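Local coordinates for protein pectate lyase (Bacillus subtilis, PDB 5AMV) that cleaves polygalacturonate by calcium-dependent elimination, leaving oligosaccharides with an unsaturated galacturonosyl group at the non-reducing end, at residues V123-T129 against Q146-V152; G23-A27 against T52-I56; I188-I194 against N230-T236; L3-T7 against I153-I157; A138-G143 against N156-A162. One frame throughout, in Å; residues are numbered along the deposited sequence. Where two conformers were deposited one is given.

Interaction 1: V123-T129 against Q146-V152; sequences VDIPANT and QIKSDNV
Asp124 and Gln146 pair in parallel register with their side chains side by side, and the Gln146 amide, on an extended chain, gives its NE2 proton to Asp124 OD1 at 2.9 Å. The bond is nearly straight (173°) and lies in the amide plane, but it meets the carboxylate on its syn side from 32° out of plane. The other oxygen, Asp124 OD2, faces Lys148 NZ in a long salt bridge of 3.9 Å; that ammonium also pairs with Glu48. A leucine in place of Asp124 would probably leave Gln146 NE2 without its acceptor, the amide then held through OE1 by Asn189, and strip Lys148 of one of its two carboxylates.

Further along, Ser149 holds OG between its backbone N and carbonyl carbon (chi1 59°), which aims the hydroxyl at Ile125 O, 2.7 Å away. A water also donates to that carbonyl, so two bonds grip it where the backbone pairing lapses. On the buried side, Ile125 sends CG2 onto Val152 CG1 at 3.7 Å, crossing it at about a right angle. At the corner Asn151 ND2 reaches Asn128 OD1 at 2.9 Å, on a lone pair, although the two amide planes are steeply inclined; Asn128 ND2 turns to Thr51 O and Asn151 OD1 to Thr22 N. Side-chain amides and a hydroxyl thus bridge successive coils of the parallel beta-helix where the chain leaves strand geometry.

Interaction 2: G23-A27 against T52-I56; sequences GGSKA and TPKII
A type I beta turn, Gly24 to Ala27, lies against the start of strand 54-58, in the first coils of the parallel beta-helix that makes up the core of polysaccharide lyase family 1 enzymes. Ala27 and Gly24 meet Pro53, Lys54 and Ile55 without a single hydrogen bond between the two segments; the turn closes on itself instead, through Ala27 N and Gly24 O at 2.8 Å. That closure places the methyl of Ala27 over the strand backbone, with CB 3.4 Å from Pro53 O and 3.7 Å from Lys54 CA. The ring of Pro53 answers with its CB, which sits 3.7 Å from Ala27 N, so each residue sets its CB against the other's backbone.

Ile55 supplies the other half. Its CG1 branch stands opposite the carbonyl carbon (chi1 -65°) and runs on extended, laying CG1 3.3 Å from Gly24 O and bringing CD1 to 4.0 Å from the Ala27 methyl. The same CD1 also touches His5 and Gly4 of the N-terminal segment. An alanine at Ile55 would probably open a gap beside the turn where CG1 and CD1 now lie against Gly24 O and the Ala27 methyl.

Outside the pair, Gly23 N and Gly24 N are bound by Asn151 OD1 and Thr130 OG1, which ties the turn and the residue before it to two neighbouring coils. Glycine suits the position of closest approach: a CB on Gly24 would fall into Lys54 O, whereas its CA-H points almost straight at that oxygen, with CA and O 3.3 Å apart.

Interaction 3: I188-I194 against N230-T236; sequences INGGTHI and NGANYIT
Ile188 fills the hollow between Ala232 and Ile235: its CG2 branch rests 3.7 Å from Ala232 CB, while CD1 meets Ile235 CD1 tip to tip at 4.0 Å. Ile194 adds a further bump to this buried side, its CB lying against Ile235 CG1. The isoleucines reach inward from successive coils, and the small Ala232 leaves room for the branch that comes over it. Gly191 is part of the same fit, since a CB there would run into Ile194 CD1.

At the corner the contact is built from flat groups. The CB of Tyr234 sits over one face of the His193 ring, 4.2 Å from its centroid, in a CH-pi contact. Their side chains run alongside each other and the ring planes are only 25° apart, but the rings are slid so far that they barely overlap. His193 is fixed from outside the pair, its ND1 bound to Asp150 and its NE2 to Tyr17 O, and the Tyr234 ring stacks on Tyr17. At the other end the amides of Asn189 and Asn230 cross obliquely; Asn230 ND2 gives a proton to Asn189 OD1 at 3.0 Å from above the carbonyl plane, while Asn189 ND2 serves Gln146.

Between these fittings, Asn233 N to Gly191 O, Ile194 N to Tyr234 O and Thr236 N to Ile194 O carry parallel backbone pairing round the corners at His193 and Tyr234. Parallel pairing of successive coils, with aliphatic residues stacked inside and the chain turning a corner at matching places, is characteristic of the parallel beta-helix of pectate lyases.

Interaction 4: L3-T7 against I153-I157; sequences LGHQT and IIRNI
Gln6 and Arg155 cross at about a right angle, with the amide and guanidinium planes 51° apart. Arg155 NH1 donates to Gln6 OE1 at 2.9 Å (150° at the hydrogen), and the oxygen lies near the guanidinium edge rather than over its face. The kink at chi3 of Arg155 (70°) turns the guanidinium out of the line of its aliphatic chain, while Gln6 extends to deliver its carbonyl oxygen.

Leu3 lays its CD1 methyl over one face of the same group, 3.6 Å from Arg155 NH1 and offset toward the rim. Its second methyl, CD2, reaches across to Asn156, 4.0 Å from ND2, which is bonded to Gly135 O. The guanidinium is therefore bonded at its edge and packed against a methyl on one face. One water accepts from Arg155 NH1 at 3.0 Å and donates to the carbonyls Leu3 O and Gln6 O, and another donates to Gln6 OE1 at 2.8 Å while accepting only a weak bond from Arg155 NH2. Several bonds thus fix the rotation of the group, and the positive charge probably polarises the Gln6 carbonyl. Nearer the start of the strand, Ile153 sets CD1 against Gln6 O at 3.6 Å.

Arg155 NE forms a salt bridge with Asp197 on strand 194-197, and Gln6 NE2 binds Ala1 O. The N-terminal segment 3-7 runs alongside strand 152-155, roughly in the reverse direction, with Leu3 also touching Val132 of strand 129-133 and Leu398 near the C-terminus, so both chain termini gather on this flank of the beta-helix.

Interaction 5: A138-G143 against N156-A162; sequences AKVVGG and NIEFQDA
With CG1 trans to the backbone N (chi1 168°), Val140 directs its other methyl, CG2, to Ile157 CG2 at 3.8 Å and leaves CB close to the ring of Phe159. Phe159 has CG anti to its carbonyl carbon (chi1 -72°), beside the backbone N, which lays the ring alongside Val140 with CD2 3.8 Å from Val140 CB. Ile157 CG2 lies over one face of that ring, toward its rim. Phe145 meets the ring edge-to-face, and Phe201 lies against it with nearly parallel planes, extending an aromatic row inside the helix.

The other surface is largely polar. Gln160, extended beyond CG, brings OE1 to 3.6 Å from Val141 CG2, and its NE2 donates to Glu158 OE2 at 2.9 Å. That bond is in the plane of the amide but comes from above the carboxylate plane; OE2 also receives Asn202 ND2.

Backbone pairing is regular, with strands 139-141 and 158-160 only 13° from parallel. It runs as far as Gly142 N to Gln160 O at 2.9 Å, where positive phi at Gly142 suits a residue without a side chain. Asp161, beyond the last pair, is held by Arg206 and His222. Short parallel strands with an inward hydrophobic and aromatic row and a mainly polar outward row are typical of one face of the pectate lyase beta-helix.

How the interactions relate
All five contacts lie in the early coils of one parallel beta-helix. Interactions 1 and 3 are neighbours on one face, joined where Asp150 OD1 accepts from His193 ND1 and Thr192 OG1, each 2.7 Å away. Interaction 2 abuts interaction 1 through Gly23 N and Asn151 OD1 at 2.8 Å, and interaction 4 through Ile55 and His5. Interactions 4 and 5 share Asn156 and Ile157 on one continuous run of chain. The calcium site lies nearest 1, 3 and 5: the side chains of Gln146, Asn189 and Ala162 are each about 9 Å from the ion, whereas 2 and 4 lie away from it, at the flank where the termini meet.

Interaction 1: V123-T129 against Q146-V152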
# COMPACT_ATOMS: atom_id res chain seq x y z
N VAL A 123 11.49 0.75 -8.58
CA VAL A 123 12.11 -0.43 -9.24
C VAL A 123 11.06 -1.50 -9.45
O VAL A 123 10.18 -1.69 -8.57
CB VAL A 123 13.32 -1.02 -8.45
CG1 VAL A 123 14.50 -0.06 -8.56
CG2 VAL A 123 12.91 -1.35 -6.95
N ASP A 124 11.15 -2.20 -10.58
CA ASP A 124 10.25 -3.31 -10.88
C ASP A 124 10.79 -4.61 -10.34
O ASP A 124 11.98 -4.93 -10.49
CB ASP A 124 9.98 -3.46 -12.37
CG ASP A 124 9.23 -2.25 -12.98
OD1 ASP A 124 8.57 -1.43 -12.27
OD2 ASP A 124 9.30 -2.09 -14.21
N ILE A 125 9.89 -5.36 -9.70
CA ILE A 125 10.25 -6.67 -9.17
C ILE A 125 9.84 -7.74 -10.20
O ILE A 125 8.64 -7.89 -10.50
CB ILE A 125 9.55 -6.96 -7.82
CG1 ILE A 125 9.61 -5.71 -6.89
CG2 ILE A 125 10.15 -8.25 -7.20
CD1 ILE A 125 11.05 -5.14 -6.57
N PRO A 126 10.83 -8.43 -10.78
CA PRO A 126 10.49 -9.41 -11.82
C PRO A 126 9.92 -10.68 -11.22
O PRO A 126 9.91 -10.88 -9.99
CB PRO A 126 11.85 -9.70 -12.48
CG PRO A 126 12.85 -9.58 -11.35
CD PRO A 126 12.28 -8.48 -10.43
N ALA A 127 9.41 -11.55 -12.10
CA ALA A 127 8.76 -12.78 -11.68
C ALA A 127 9.68 -13.73 -10.91
O ALA A 127 10.91 -13.76 -11.14
CB ALA A 127 8.23 -13.51 -12.93
N ASN A 128 9.07 -14.56 -10.06
CA ASN A 128 9.77 -15.62 -9.31
C ASN A 128 10.87 -15.05 -8.44
O ASN A 128 12.05 -15.45 -8.53
CB ASN A 128 10.34 -16.69 -10.27
CG ASN A 128 9.31 -17.18 -11.28
OD1 ASN A 128 8.18 -17.51 -10.93
ND2 ASN A 128 9.68 -17.21 -12.55
N THR A 129 10.48 -14.08 -7.61
CA THR A 129 11.45 -13.36 -6.78
C THR A 129 10.97 -13.39 -5.35
O THR A 129 9.77 -13.15 -5.10
CB THR A 129 11.55 -11.91 -7.22
OG1 THR A 129 11.99 -11.84 -8.58
CG2 THR A 129 12.53 -11.15 -6.35
N GLN A 146 7.57 -1.81 -7.55
CA GLN A 146 6.40 -2.05 -8.41
C GLN A 146 6.39 -3.52 -8.83
O GLN A 146 7.43 -4.04 -9.22
CB GLN A 146 6.42 -1.13 -9.66
CG GLN A 146 5.21 -1.43 -10.52
CD GLN A 146 4.96 -0.45 -11.66
OE1 GLN A 146 3.84 0.11 -11.76
NE2 GLN A 146 5.95 -0.26 -12.54
N ILE A 147 5.25 -4.18 -8.71
CA ILE A 147 5.15 -5.58 -9.10
C ILE A 147 4.13 -5.69 -10.22
O ILE A 147 2.92 -5.54 -9.97
CB ILE A 147 4.82 -6.55 -7.90
CG1 ILE A 147 5.76 -6.31 -6.72
CG2 ILE A 147 4.88 -8.00 -8.40
CD1 ILE A 147 5.22 -6.88 -5.35
N LYS A 148 4.60 -5.94 -11.44
CA LYS A 148 3.71 -6.18 -12.60
C LYS A 148 3.73 -7.65 -12.98
O LYS A 148 2.96 -8.08 -13.84
CB LYS A 148 4.19 -5.36 -13.83
CG LYS A 148 4.41 -3.89 -13.52
CD LYS A 148 4.72 -3.03 -14.79
CE LYS A 148 6.07 -3.38 -15.39
NZ LYS A 148 6.32 -2.64 -16.69
N SER A 149 4.59 -8.40 -12.32
CA SER A 149 4.90 -9.77 -12.69
C SER A 149 4.13 -10.78 -11.82
O SER A 149 3.35 -10.41 -10.92
CB SER A 149 6.40 -9.96 -12.48
OG SER A 149 6.72 -9.70 -11.11
N ASP A 150 4.38 -12.06 -12.07
CA ASP A 150 3.79 -13.14 -11.29
C ASP A 150 4.78 -13.75 -10.32
O ASP A 150 5.96 -13.93 -10.65
CB ASP A 150 3.27 -14.25 -12.22
CG ASP A 150 2.50 -15.36 -11.48
OD1 ASP A 150 1.29 -15.14 -11.24
OD2 ASP A 150 3.04 -16.46 -11.18
N ASN A 151 4.28 -14.10 -9.14
CA ASN A 151 4.97 -15.02 -8.23
C ASN A 151 6.09 -14.32 -7.46
O ASN A 151 7.28 -14.51 -7.71
CB ASN A 151 5.49 -16.27 -8.95
CG ASN A 151 5.92 -17.35 -7.97
OD1 ASN A 151 5.35 -17.46 -6.88
ND2 ASN A 151 6.89 -18.17 -8.37
N VAL A 152 5.67 -13.49 -6.51
CA VAL A 152 6.60 -12.62 -5.81
C VAL A 152 6.30 -12.61 -4.33
O VAL A 152 5.13 -12.48 -3.92
CB VAL A 152 6.58 -11.15 -6.38
CG1 VAL A 152 7.43 -10.20 -5.51
CG2 VAL A 152 7.08 -11.10 -7.86
O HOH W 1 7.35 -6.03 -12.11
O HOH W 2 5.39 -17.28 -12.58

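Interaction 2: G23-A27 against T52-I56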
# COMPACT_ATOMS: atom_id res chain seq x y z
N GLY A 23 7.50 -17.53 -5.07
CA GLY A 23 8.56 -16.53 -5.27
C GLY A 23 9.82 -17.16 -5.85
O GLY A 23 9.74 -17.95 -6.81
N GLY A 24 10.97 -16.85 -5.25
CA GLY A 24 12.27 -17.35 -5.73
C GLY A 24 12.81 -18.56 -4.98
O GLY A 24 14.03 -18.83 -5.00
N SER A 25 11.92 -19.32 -4.33
CA SER A 25 12.32 -20.43 -3.48
C SER A 25 13.15 -21.50 -4.20
O SER A 25 13.96 -22.17 -3.58
CB SER A 25 11.12 -21.08 -2.79
OG SER A 25 10.18 -21.51 -3.74
N LYS A 26 12.95 -21.62 -5.50
CA LYS A 26 13.73 -22.58 -6.29
C LYS A 26 15.08 -22.01 -6.75
O LYS A 26 15.77 -22.67 -7.52
CB LYS A 26 12.92 -23.09 -7.49
CG LYS A 26 11.68 -23.93 -7.09
CD LYS A 26 10.94 -24.41 -8.36
CE LYS A 26 9.74 -25.34 -8.06
NZ LYS A 26 8.66 -24.72 -7.20
N ALA A 27 15.46 -20.80 -6.31
CA ALA A 27 16.73 -20.18 -6.77
C ALA A 27 17.94 -21.11 -6.62
O ALA A 27 18.11 -21.76 -5.60
CB ALA A 27 17.01 -18.88 -6.00
N THR A 52 14.24 -15.65 -13.94
CA THR A 52 15.09 -16.60 -13.20
C THR A 52 14.71 -16.61 -11.69
O THR A 52 14.75 -15.55 -11.08
CB THR A 52 16.56 -16.17 -13.32
OG1 THR A 52 16.90 -16.06 -14.72
CG2 THR A 52 17.49 -17.15 -12.67
N PRO A 53 14.38 -17.79 -11.11
CA PRO A 53 14.10 -17.74 -9.67
C PRO A 53 15.28 -17.14 -8.88
O PRO A 53 16.45 -17.51 -9.11
CB PRO A 53 13.89 -19.20 -9.28
CG PRO A 53 13.39 -19.83 -10.55
CD PRO A 53 14.06 -19.12 -11.68
N LYS A 54 14.96 -16.19 -7.99
CA LYS A 54 15.99 -15.49 -7.22
C LYS A 54 15.57 -15.13 -5.79
O LYS A 54 14.40 -14.86 -5.53
CB LYS A 54 16.39 -14.21 -7.98
CG LYS A 54 15.28 -13.15 -7.97
CD LYS A 54 15.42 -12.07 -9.02
CE LYS A 54 15.07 -12.57 -10.41
NZ LYS A 54 13.65 -13.17 -10.51
N ILE A 55 16.52 -15.14 -4.86
CA ILE A 55 16.28 -14.73 -3.50
C ILE A 55 17.18 -13.54 -3.25
O ILE A 55 18.38 -13.58 -3.58
CB ILE A 55 16.58 -15.87 -2.51
CG1 ILE A 55 15.61 -17.02 -2.76
CG2 ILE A 55 16.46 -15.40 -1.03
CD1 ILE A 55 16.01 -18.33 -2.16
N ILE A 56 16.62 -12.50 -2.65
CA ILE A 56 17.36 -11.27 -2.37
C ILE A 56 17.16 -10.93 -0.92
O ILE A 56 16.04 -10.65 -0.51
CB ILE A 56 16.84 -10.10 -3.23
CG1 ILE A 56 17.06 -10.39 -4.72
CG2 ILE A 56 17.51 -8.75 -2.82
CD1 ILE A 56 16.36 -9.40 -5.66

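Interaction 3: I188-I194 against N230-T236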
# COMPACT_ATOMS: atom_id res chain seq x y z
N ILE A 188 1.20 -2.85 -6.69
CA ILE A 188 0.93 -4.05 -7.49
C ILE A 188 0.16 -3.64 -8.70
O ILE A 188 -1.01 -3.26 -8.58
CB ILE A 188 0.19 -5.13 -6.67
CG1 ILE A 188 0.94 -5.38 -5.36
CG2 ILE A 188 0.05 -6.42 -7.51
CD1 ILE A 188 0.21 -6.39 -4.38
N ASN A 189 0.82 -3.60 -9.85
CA ASN A 189 0.21 -3.06 -11.05
C ASN A 189 0.10 -4.20 -12.06
O ASN A 189 1.02 -4.44 -12.81
CB ASN A 189 1.10 -1.89 -11.55
CG ASN A 189 0.70 -1.39 -12.91
OD1 ASN A 189 -0.39 -1.68 -13.40
ND2 ASN A 189 1.60 -0.60 -13.52
N GLY A 190 -1.01 -4.93 -12.03
CA GLY A 190 -1.18 -6.12 -12.85
C GLY A 190 -0.53 -7.36 -12.25
O GLY A 190 -0.65 -8.45 -12.78
N GLY A 191 0.19 -7.19 -11.13
CA GLY A 191 0.92 -8.30 -10.52
C GLY A 191 -0.02 -9.38 -9.98
O GLY A 191 -1.16 -9.12 -9.55
N THR A 192 0.47 -10.62 -10.01
CA THR A 192 -0.35 -11.76 -9.64
C THR A 192 0.47 -12.74 -8.81
O THR A 192 1.68 -12.85 -8.98
CB THR A 192 -0.92 -12.53 -10.91
OG1 THR A 192 0.14 -12.78 -11.85
CG2 THR A 192 -2.02 -11.74 -11.62
N HIS A 193 -0.20 -13.50 -7.94
CA HIS A 193 0.48 -14.44 -7.04
C HIS A 193 1.54 -13.73 -6.23
O HIS A 193 2.75 -13.92 -6.43
CB HIS A 193 1.02 -15.70 -7.74
CG HIS A 193 -0.07 -16.54 -8.32
ND1 HIS A 193 -0.35 -16.57 -9.67
CD2 HIS A 193 -1.00 -17.31 -7.72
CE1 HIS A 193 -1.37 -17.39 -9.88
NE2 HIS A 193 -1.79 -17.84 -8.72
N ILE A 194 1.06 -12.91 -5.30
CA ILE A 194 1.94 -12.08 -4.49
C ILE A 194 1.65 -12.30 -3.02
O ILE A 194 0.52 -12.38 -2.62
CB ILE A 194 1.82 -10.58 -4.88
CG1 ILE A 194 2.39 -10.38 -6.31
CG2 ILE A 194 2.60 -9.64 -3.87
CD1 ILE A 194 1.86 -9.22 -7.02
N ASN A 230 -5.10 -2.32 -11.95
CA ASN A 230 -4.91 -2.88 -13.29
C ASN A 230 -4.89 -4.41 -13.39
O ASN A 230 -3.97 -5.05 -13.96
CB ASN A 230 -3.70 -2.21 -13.95
CG ASN A 230 -3.87 -0.69 -14.04
OD1 ASN A 230 -4.98 -0.18 -14.20
ND2 ASN A 230 -2.76 0.04 -13.89
N GLY A 231 -5.90 -5.01 -12.77
CA GLY A 231 -6.12 -6.44 -12.87
C GLY A 231 -5.22 -7.27 -11.99
O GLY A 231 -5.15 -8.50 -12.14
N ALA A 232 -4.52 -6.60 -11.04
CA ALA A 232 -3.79 -7.32 -10.01
C ALA A 232 -4.68 -8.43 -9.43
O ALA A 232 -5.88 -8.22 -9.29
CB ALA A 232 -3.36 -6.33 -8.89
N ASN A 233 -4.12 -9.58 -9.09
CA ASN A 233 -5.00 -10.71 -8.68
C ASN A 233 -4.22 -11.79 -7.95
O ASN A 233 -3.06 -12.05 -8.27
CB ASN A 233 -5.64 -11.33 -9.96
CG ASN A 233 -7.04 -11.86 -9.75
OD1 ASN A 233 -7.72 -11.59 -8.76
ND2 ASN A 233 -7.48 -12.68 -10.71
N TYR A 234 -4.88 -12.42 -6.97
CA TYR A 234 -4.32 -13.57 -6.23
C TYR A 234 -3.17 -13.12 -5.37
O TYR A 234 -1.98 -13.39 -5.65
CB TYR A 234 -3.91 -14.75 -7.13
CG TYR A 234 -5.00 -15.21 -8.08
CD1 TYR A 234 -6.28 -15.53 -7.59
CD2 TYR A 234 -4.74 -15.34 -9.45
CE1 TYR A 234 -7.27 -15.99 -8.44
CE2 TYR A 234 -5.77 -15.78 -10.33
CZ TYR A 234 -7.01 -16.09 -9.79
OH TYR A 234 -8.03 -16.55 -10.62
N ILE A 235 -3.56 -12.45 -4.28
CA ILE A 235 -2.60 -11.77 -3.42
C ILE A 235 -2.97 -11.99 -1.97
O ILE A 235 -4.15 -11.89 -1.61
CB ILE A 235 -2.67 -10.25 -3.70
CG1 ILE A 235 -2.23 -9.96 -5.14
CG2 ILE A 235 -1.81 -9.43 -2.69
CD1 ILE A 235 -2.80 -8.64 -5.70
N THR A 236 -1.98 -12.28 -1.13
CA THR A 236 -2.21 -12.36 0.29
C THR A 236 -1.32 -11.34 0.97
O THR A 236 -0.12 -11.32 0.69
CB THR A 236 -1.89 -13.76 0.82
OG1 THR A 236 -2.83 -14.69 0.24
CG2 THR A 236 -2.00 -13.84 2.36

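Interaction 4: L3-T7 against I153-I157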
# COMPACT_ATOMS: atom_id res chain seq x y z
N LEU A 3 13.93 -18.37 5.86
CA LEU A 3 13.04 -17.27 5.44
C LEU A 3 13.10 -17.00 3.93
O LEU A 3 12.07 -16.79 3.28
CB LEU A 3 13.38 -15.98 6.22
CG LEU A 3 12.56 -14.73 5.92
CD1 LEU A 3 11.13 -14.97 6.35
CD2 LEU A 3 13.11 -13.55 6.71
N GLY A 4 14.30 -17.03 3.37
CA GLY A 4 14.46 -16.77 1.96
C GLY A 4 13.85 -17.85 1.08
O GLY A 4 13.52 -17.58 -0.06
N HIS A 5 13.73 -19.08 1.62
CA HIS A 5 13.23 -20.24 0.84
C HIS A 5 11.77 -20.62 1.16
O HIS A 5 11.21 -21.49 0.52
CB HIS A 5 14.14 -21.47 0.98
CG HIS A 5 15.48 -21.30 0.31
ND1 HIS A 5 16.56 -20.71 0.94
CD2 HIS A 5 15.90 -21.64 -0.93
CE1 HIS A 5 17.59 -20.68 0.11
NE2 HIS A 5 17.22 -21.24 -1.03
N GLN A 6 11.18 -19.93 2.13
CA GLN A 6 9.79 -20.17 2.53
C GLN A 6 8.80 -19.69 1.48
O GLN A 6 9.06 -18.76 0.71
CB GLN A 6 9.52 -19.53 3.89
CG GLN A 6 10.06 -20.36 5.04
CD GLN A 6 10.05 -19.61 6.34
OE1 GLN A 6 9.28 -18.67 6.52
NE2 GLN A 6 10.93 -20.00 7.25
N THR A 7 7.66 -20.37 1.42
CA THR A 7 6.65 -20.08 0.41
C THR A 7 5.30 -19.91 1.09
O THR A 7 5.14 -20.27 2.26
CB THR A 7 6.54 -21.18 -0.64
OG1 THR A 7 6.21 -22.41 0.01
CG2 THR A 7 7.87 -21.35 -1.45
N ILE A 153 7.37 -12.71 -3.53
CA ILE A 153 7.25 -12.72 -2.07
C ILE A 153 8.07 -11.55 -1.51
O ILE A 153 9.23 -11.43 -1.86
CB ILE A 153 7.73 -14.06 -1.49
CG1 ILE A 153 6.80 -15.20 -1.95
CG2 ILE A 153 7.82 -14.00 0.03
CD1 ILE A 153 7.33 -16.59 -1.57
N ILE A 154 7.47 -10.74 -0.63
CA ILE A 154 8.17 -9.64 0.05
C ILE A 154 7.89 -9.78 1.55
O ILE A 154 6.73 -9.73 1.96
CB ILE A 154 7.61 -8.25 -0.41
CG1 ILE A 154 7.58 -8.12 -1.96
CG2 ILE A 154 8.39 -7.12 0.30
CD1 ILE A 154 8.93 -8.15 -2.64
N ARG A 155 8.94 -9.95 2.37
CA ARG A 155 8.78 -10.18 3.81
C ARG A 155 9.85 -9.50 4.66
O ARG A 155 11.00 -9.39 4.25
CB ARG A 155 8.79 -11.69 4.16
CG ARG A 155 7.78 -12.52 3.33
CD ARG A 155 7.83 -14.04 3.61
NE ARG A 155 7.33 -14.33 4.95
CZ ARG A 155 7.46 -15.51 5.55
NH1 ARG A 155 8.13 -16.50 4.96
NH2 ARG A 155 6.96 -15.70 6.76
N ASN A 156 9.45 -9.15 5.87
CA ASN A 156 10.37 -8.79 6.96
C ASN A 156 11.20 -7.54 6.66
O ASN A 156 12.39 -7.46 7.04
CB ASN A 156 11.30 -9.96 7.32
CG ASN A 156 11.95 -9.77 8.66
OD1 ASN A 156 11.29 -9.38 9.62
ND2 ASN A 156 13.25 -10.10 8.75
N ILE A 157 10.56 -6.57 6.00
CA ILE A 157 11.21 -5.30 5.65
C ILE A 157 10.34 -4.14 6.14
O ILE A 157 9.13 -4.18 5.98
CB ILE A 157 11.40 -5.15 4.12
CG1 ILE A 157 12.38 -6.20 3.56
CG2 ILE A 157 11.91 -3.71 3.71
CD1 ILE A 157 12.03 -6.58 2.10
O HOH W 3 9.56 -16.41 2.30
O HOH W 4 6.02 -18.50 7.08
O HOH W 5 8.70 -17.47 8.97

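Interaction 5: A138-G143 against N156-A162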
# COMPACT_ATOMS: atom_id res chain seq x y z
N ALA A 138 16.07 -4.51 8.59
CA ALA A 138 16.10 -4.28 7.14
C ALA A 138 15.11 -3.17 6.78
O ALA A 138 13.96 -3.24 7.17
CB ALA A 138 15.75 -5.54 6.39
N LYS A 139 15.55 -2.18 6.01
CA LYS A 139 14.71 -1.00 5.71
C LYS A 139 14.90 -0.63 4.25
O LYS A 139 16.01 -0.71 3.72
CB LYS A 139 15.13 0.19 6.58
CG LYS A 139 14.94 0.03 8.07
CD LYS A 139 15.47 1.28 8.77
CE LYS A 139 15.34 1.23 10.29
NZ LYS A 139 15.89 -0.02 10.90
N VAL A 140 13.80 -0.23 3.61
CA VAL A 140 13.86 0.41 2.30
C VAL A 140 13.30 1.83 2.53
O VAL A 140 12.16 1.99 2.97
CB VAL A 140 13.01 -0.37 1.25
CG1 VAL A 140 12.84 0.45 -0.04
CG2 VAL A 140 13.65 -1.71 0.94
N VAL A 141 14.11 2.85 2.22
CA VAL A 141 13.78 4.21 2.54
C VAL A 141 13.62 5.02 1.26
O VAL A 141 14.54 5.08 0.45
CB VAL A 141 14.88 4.89 3.47
CG1 VAL A 141 14.47 6.30 3.83
CG2 VAL A 141 15.01 4.07 4.78
N GLY A 142 12.43 5.61 1.07
CA GLY A 142 12.16 6.41 -0.14
C GLY A 142 11.75 5.61 -1.38
O GLY A 142 11.27 6.20 -2.35
N GLY A 143 11.89 4.28 -1.34
CA GLY A 143 11.67 3.44 -2.50
C GLY A 143 10.21 3.06 -2.75
O GLY A 143 9.39 3.05 -1.82
N ASN A 156 9.45 -9.15 5.87
CA ASN A 156 10.37 -8.79 6.96
C ASN A 156 11.20 -7.54 6.66
O ASN A 156 12.39 -7.46 7.04
CB ASN A 156 11.30 -9.96 7.32
CG ASN A 156 11.95 -9.77 8.66
OD1 ASN A 156 11.29 -9.38 9.62
ND2 ASN A 156 13.25 -10.10 8.75
N ILE A 157 10.56 -6.57 6.00
CA ILE A 157 11.21 -5.30 5.65
C ILE A 157 10.34 -4.14 6.14
O ILE A 157 9.13 -4.18 5.98
CB ILE A 157 11.40 -5.15 4.12
CG1 ILE A 157 12.38 -6.20 3.56
CG2 ILE A 157 11.91 -3.71 3.71
CD1 ILE A 157 12.03 -6.58 2.10
N GLU A 158 11.00 -3.12 6.64
CA GLU A 158 10.34 -1.87 7.02
C GLU A 158 10.52 -0.89 5.85
O GLU A 158 11.63 -0.49 5.51
CB GLU A 158 10.93 -1.27 8.32
CG GLU A 158 10.26 0.09 8.66
CD GLU A 158 10.82 0.73 9.92
OE1 GLU A 158 11.61 0.06 10.63
OE2 GLU A 158 10.43 1.87 10.22
N PHE A 159 9.40 -0.51 5.22
CA PHE A 159 9.42 0.49 4.13
C PHE A 159 9.04 1.82 4.74
O PHE A 159 8.02 1.91 5.39
CB PHE A 159 8.33 0.10 3.10
CG PHE A 159 8.67 -1.11 2.30
CD1 PHE A 159 8.40 -2.43 2.76
CD2 PHE A 159 9.26 -0.96 1.05
CE1 PHE A 159 8.70 -3.54 1.98
CE2 PHE A 159 9.59 -2.06 0.26
CZ PHE A 159 9.32 -3.35 0.71
N GLN A 160 9.85 2.86 4.50
CA GLN A 160 9.61 4.18 5.08
C GLN A 160 9.52 5.20 3.94
O GLN A 160 10.35 5.19 3.02
CB GLN A 160 10.80 4.59 5.94
CG GLN A 160 11.13 3.66 7.12
CD GLN A 160 12.23 4.27 7.98
OE1 GLN A 160 12.98 5.13 7.51
NE2 GLN A 160 12.32 3.85 9.21
N ASP A 161 8.55 6.10 4.07
CA ASP A 161 8.60 7.43 3.48
C ASP A 161 8.88 7.41 1.98
O ASP A 161 9.94 7.85 1.52
CB ASP A 161 9.66 8.26 4.26
CG ASP A 161 9.56 9.76 3.98
OD1 ASP A 161 8.59 10.20 3.37
OD2 ASP A 161 10.49 10.48 4.37
N ALA A 162 7.91 6.86 1.22
CA ALA A 162 7.98 6.93 -0.23
C ALA A 162 7.48 8.35 -0.65
O ALA A 162 6.27 8.62 -0.77
CB ALA A 162 7.13 5.75 -0.86
O HOH W 6 14.02 -6.65 9.14
O HOH W 7 13.12 -1.91 11.15
O HOH W 8 9.37 2.85 1.02